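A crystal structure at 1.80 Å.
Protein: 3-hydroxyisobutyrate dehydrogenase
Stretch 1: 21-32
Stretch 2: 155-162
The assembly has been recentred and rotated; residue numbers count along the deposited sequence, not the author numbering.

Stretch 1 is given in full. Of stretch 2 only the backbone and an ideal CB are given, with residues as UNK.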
# COMPACT_ATOMS: atom_id res chain seq x y z
N GLY A 21 -18.59 -1.46 -15.22
CA GLY A 21 -18.35 -2.75 -14.62
C GLY A 21 -19.61 -3.25 -13.94
O GLY A 21 -19.99 -4.41 -14.09
N ALA A 22 -20.27 -2.37 -13.18
CA ALA A 22 -21.50 -2.74 -12.49
C ALA A 22 -22.58 -3.16 -13.49
O ALA A 22 -23.22 -4.19 -13.32
CB ALA A 22 -21.99 -1.57 -11.64
N ALA A 23 -22.77 -2.35 -14.53
CA ALA A 23 -23.77 -2.64 -15.55
C ALA A 23 -23.52 -4.00 -16.20
O ALA A 23 -24.44 -4.79 -16.37
CB ALA A 23 -23.78 -1.54 -16.60
N ARG A 24 -22.27 -4.26 -16.57
CA ARG A 24 -21.93 -5.53 -17.18
C ARG A 24 -22.13 -6.69 -16.22
O ARG A 24 -22.57 -7.77 -16.61
CB ARG A 24 -20.49 -5.52 -17.71
CG ARG A 24 -20.33 -4.70 -18.99
CD ARG A 24 -18.90 -4.72 -19.52
NE ARG A 24 -18.84 -4.22 -20.89
CZ ARG A 24 -18.14 -3.16 -21.28
NH1 ARG A 24 -17.43 -2.47 -20.41
NH2 ARG A 24 -18.16 -2.78 -22.56
N SER A 25 -21.83 -6.46 -14.94
CA SER A 25 -22.01 -7.50 -13.94
C SER A 25 -23.50 -7.79 -13.77
O SER A 25 -23.89 -8.94 -13.58
CB SER A 25 -21.38 -7.06 -12.62
OG SER A 25 -19.98 -6.91 -12.76
N CYS A 26 -24.33 -6.75 -13.84
CA CYS A 26 -25.77 -6.95 -13.72
C CYS A 26 -26.27 -7.74 -14.93
O CYS A 26 -27.13 -8.60 -14.80
CB CYS A 26 -26.50 -5.61 -13.63
SG CYS A 26 -26.34 -4.78 -12.04
N LEU A 27 -25.72 -7.43 -16.10
CA LEU A 27 -26.11 -8.13 -17.32
C LEU A 27 -25.72 -9.61 -17.23
O LEU A 27 -26.48 -10.48 -17.64
CB LEU A 27 -25.46 -7.49 -18.56
CG LEU A 27 -26.15 -6.25 -19.14
CD1 LEU A 27 -25.42 -5.76 -20.40
CD2 LEU A 27 -27.60 -6.61 -19.48
N ARG A 28 -24.54 -9.89 -16.68
CA ARG A 28 -24.10 -11.27 -16.53
C ARG A 28 -24.98 -12.01 -15.54
O ARG A 28 -25.23 -13.20 -15.68
CB ARG A 28 -22.65 -11.36 -16.04
CG ARG A 28 -21.60 -10.98 -17.07
CD ARG A 28 -20.26 -11.62 -16.73
NE ARG A 28 -19.86 -11.36 -15.35
CZ ARG A 28 -19.43 -10.19 -14.90
NH1 ARG A 28 -19.34 -9.15 -15.72
NH2 ARG A 28 -19.11 -10.05 -13.62
N ALA A 29 -25.45 -11.28 -14.53
CA ALA A 29 -26.30 -11.86 -13.50
C ALA A 29 -27.71 -12.15 -14.02
O ALA A 29 -28.51 -12.78 -13.33
CB ALA A 29 -26.37 -10.93 -12.30
N GLY A 30 -28.01 -11.68 -15.22
CA GLY A 30 -29.32 -11.92 -15.80
C GLY A 30 -30.40 -10.92 -15.41
O GLY A 30 -31.59 -11.16 -15.62
N LEU A 31 -29.99 -9.81 -14.82
CA LEU A 31 -30.95 -8.79 -14.42
C LEU A 31 -31.27 -7.91 -15.63
O LEU A 31 -30.41 -7.72 -16.49
CB LEU A 31 -30.37 -7.91 -13.31
CG LEU A 31 -29.80 -8.61 -12.06
CD1 LEU A 31 -29.21 -7.56 -11.12
CD2 LEU A 31 -30.89 -9.41 -11.36
N SER A 32 -32.50 -7.41 -15.71
CA SER A 32 -32.87 -6.52 -16.81
C SER A 32 -32.12 -5.23 -16.50
O SER A 32 -32.46 -4.52 -15.56
CB SER A 32 -34.38 -6.28 -16.83
OG SER A 32 -35.06 -7.44 -17.27
N UNK A 155 -30.31 -6.71 -2.72
CA UNK A 155 -29.54 -7.95 -2.72
C UNK A 155 -29.16 -8.47 -4.11
O UNK A 155 -28.02 -8.88 -4.33
CB UNK A 155 -30.34 -9.03 -1.99
N UNK A 156 -30.11 -8.48 -5.06
CA UNK A 156 -29.80 -8.96 -6.41
C UNK A 156 -28.67 -8.13 -7.03
O UNK A 156 -27.80 -8.67 -7.72
CB UNK A 156 -31.05 -8.91 -7.30
N UNK A 157 -28.70 -6.82 -6.79
CA UNK A 157 -27.68 -5.93 -7.33
C UNK A 157 -26.34 -6.15 -6.64
O UNK A 157 -25.32 -6.30 -7.30
CB UNK A 157 -28.11 -4.47 -7.18
N UNK A 158 -26.35 -6.17 -5.31
CA UNK A 158 -25.12 -6.37 -4.55
C UNK A 158 -24.47 -7.71 -4.89
O UNK A 158 -23.26 -7.79 -5.06
CB UNK A 158 -25.41 -6.29 -3.05
N UNK A 159 -25.28 -8.76 -4.99
CA UNK A 159 -24.76 -10.09 -5.32
C UNK A 159 -24.05 -10.07 -6.68
O UNK A 159 -23.06 -10.75 -6.89
CB UNK A 159 -25.89 -11.12 -5.33
N UNK A 160 -24.58 -9.27 -7.60
CA UNK A 160 -24.03 -9.19 -8.95
C UNK A 160 -22.78 -8.34 -9.09
O UNK A 160 -21.79 -8.77 -9.67
CB UNK A 160 -25.10 -8.64 -9.90
N UNK A 161 -22.83 -7.13 -8.55
CA UNK A 161 -21.71 -6.20 -8.67
C UNK A 161 -20.58 -6.34 -7.65
O UNK A 161 -19.46 -5.92 -7.92
CB UNK A 161 -22.26 -4.77 -8.58
N UNK A 162 -20.87 -6.93 -6.49
CA UNK A 162 -19.86 -7.05 -5.45
C UNK A 162 -19.47 -8.45 -5.00
O UNK A 162 -20.22 -9.41 -5.19
CB UNK A 162 -20.35 -6.28 -4.22

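The two helices cross at 107°, their axes approaching to 8.4 Å, and no direct hydrogen bond joins them, so the positions of stretch 2 are judged mainly by the space and surface that stretch 1 leaves them.

Position 155 has helical backbone angles and nothing of stretch 1 within 5.5 Å of its ideal CB. Almost any helix-compatible side chain would fit. The residue is Lys-155, whose NZ makes a salt bridge one turn along, to the side chain at position 159.

At position 156 CA-to-CB points sideways, and the ideal CB is 4.1 Å from Leu-31 CD2. An apolar residue of modest size is favoured, and since the backbone N has no bond to the preceding turn and phi is -59°, proline is also admissible. Pro-156 is found here. Its CB packs 4.3 Å from Leu-31 CD2, while its O, 3.8 Å from Leu-31 CD1, accepts a hydrogen bond from the N of residue 160.

The ideal CB of position 157 also points sideways, 5.1 Å from Leu-31 CD1 and 5.2 Å from Cys-26 SG. This apolar border would suit valine, isoleucine, leucine or methionine. Val-157 occupies it with chi1 in the t well, and its CA lies 4.4 Å from Leu-31 CD1.

Positions 158 and 159 meet nothing of stretch 1, which therefore sets no preference. They are Leu-158 and Asp-159, the latter the partner of Lys-155, with Lys-155 NZ 2.7 Å from Asp-159 OD2.

Position 160 is the most restricted. Its CB points toward stretch 1, with the ideal atom 3.6 Å from Ala-29 CB, 3.9 Å from Ser-25 O and 4.2 Å from Cys-26 CA. So close a backbone favours a small residue: alanine, glycine or perhaps serine. Ala-160 sets its methyl 3.5 Å from Ala-29 CB and 4.4 Å from Leu-31 CD1, and its O comes 3.4 Å from Ser-25 CB. A water bridges the helices by donating to Ser-25 O (3.0 Å) and Ala-160 O (2.8 Å).

At position 161 CB points sideways, 4.4 Å from Ala-22 CB, 4.7 Å from Ser-25 CB and 5.4 Å from Cys-26 SG. The room suits a medium apolar side chain such as valine or isoleucine. In Val-161, chi1 is in the m well and CG1 lies 3.9 Å from both Ala-22 CB and Cys-26 SG. A second water donates to Val-161 O (3.0 Å) and, weakly, to Ser-25 OG (3.4 Å).

Position 162 leaves helical angles, and its CB points away from stretch 1, leaving the choice open; it is Ala-162.

Stretch 2, residues 155-162: KPVLDAVA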
# COMPACT_ATOMS: atom_id res chain seq x y z
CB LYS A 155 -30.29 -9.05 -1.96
CG LYS A 155 -29.45 -10.29 -1.70
CD LYS A 155 -30.24 -11.32 -0.92
CE LYS A 155 -29.37 -12.49 -0.51
NZ LYS A 155 -28.66 -13.08 -1.68
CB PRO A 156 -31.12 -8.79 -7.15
CG PRO A 156 -32.13 -9.01 -6.08
CD PRO A 156 -31.56 -8.22 -4.93
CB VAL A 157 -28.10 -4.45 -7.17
CG1 VAL A 157 -26.99 -3.54 -7.66
CG2 VAL A 157 -29.39 -4.19 -7.94
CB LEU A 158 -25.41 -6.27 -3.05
CG LEU A 158 -25.91 -4.90 -2.57
CD1 LEU A 158 -26.51 -5.02 -1.18
CD2 LEU A 158 -24.76 -3.90 -2.59
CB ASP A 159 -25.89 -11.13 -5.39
CG ASP A 159 -26.41 -11.54 -4.02
OD1 ASP A 159 -25.87 -11.10 -2.99
OD2 ASP A 159 -27.39 -12.32 -3.99
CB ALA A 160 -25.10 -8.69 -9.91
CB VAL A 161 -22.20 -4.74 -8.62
CG1 VAL A 161 -23.35 -4.56 -9.60
CG2 VAL A 161 -22.64 -4.38 -7.21
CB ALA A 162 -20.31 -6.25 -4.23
O HOH W 1 -19.42 -4.46 -10.53
O HOH W 2 -22.14 -10.53 -11.79
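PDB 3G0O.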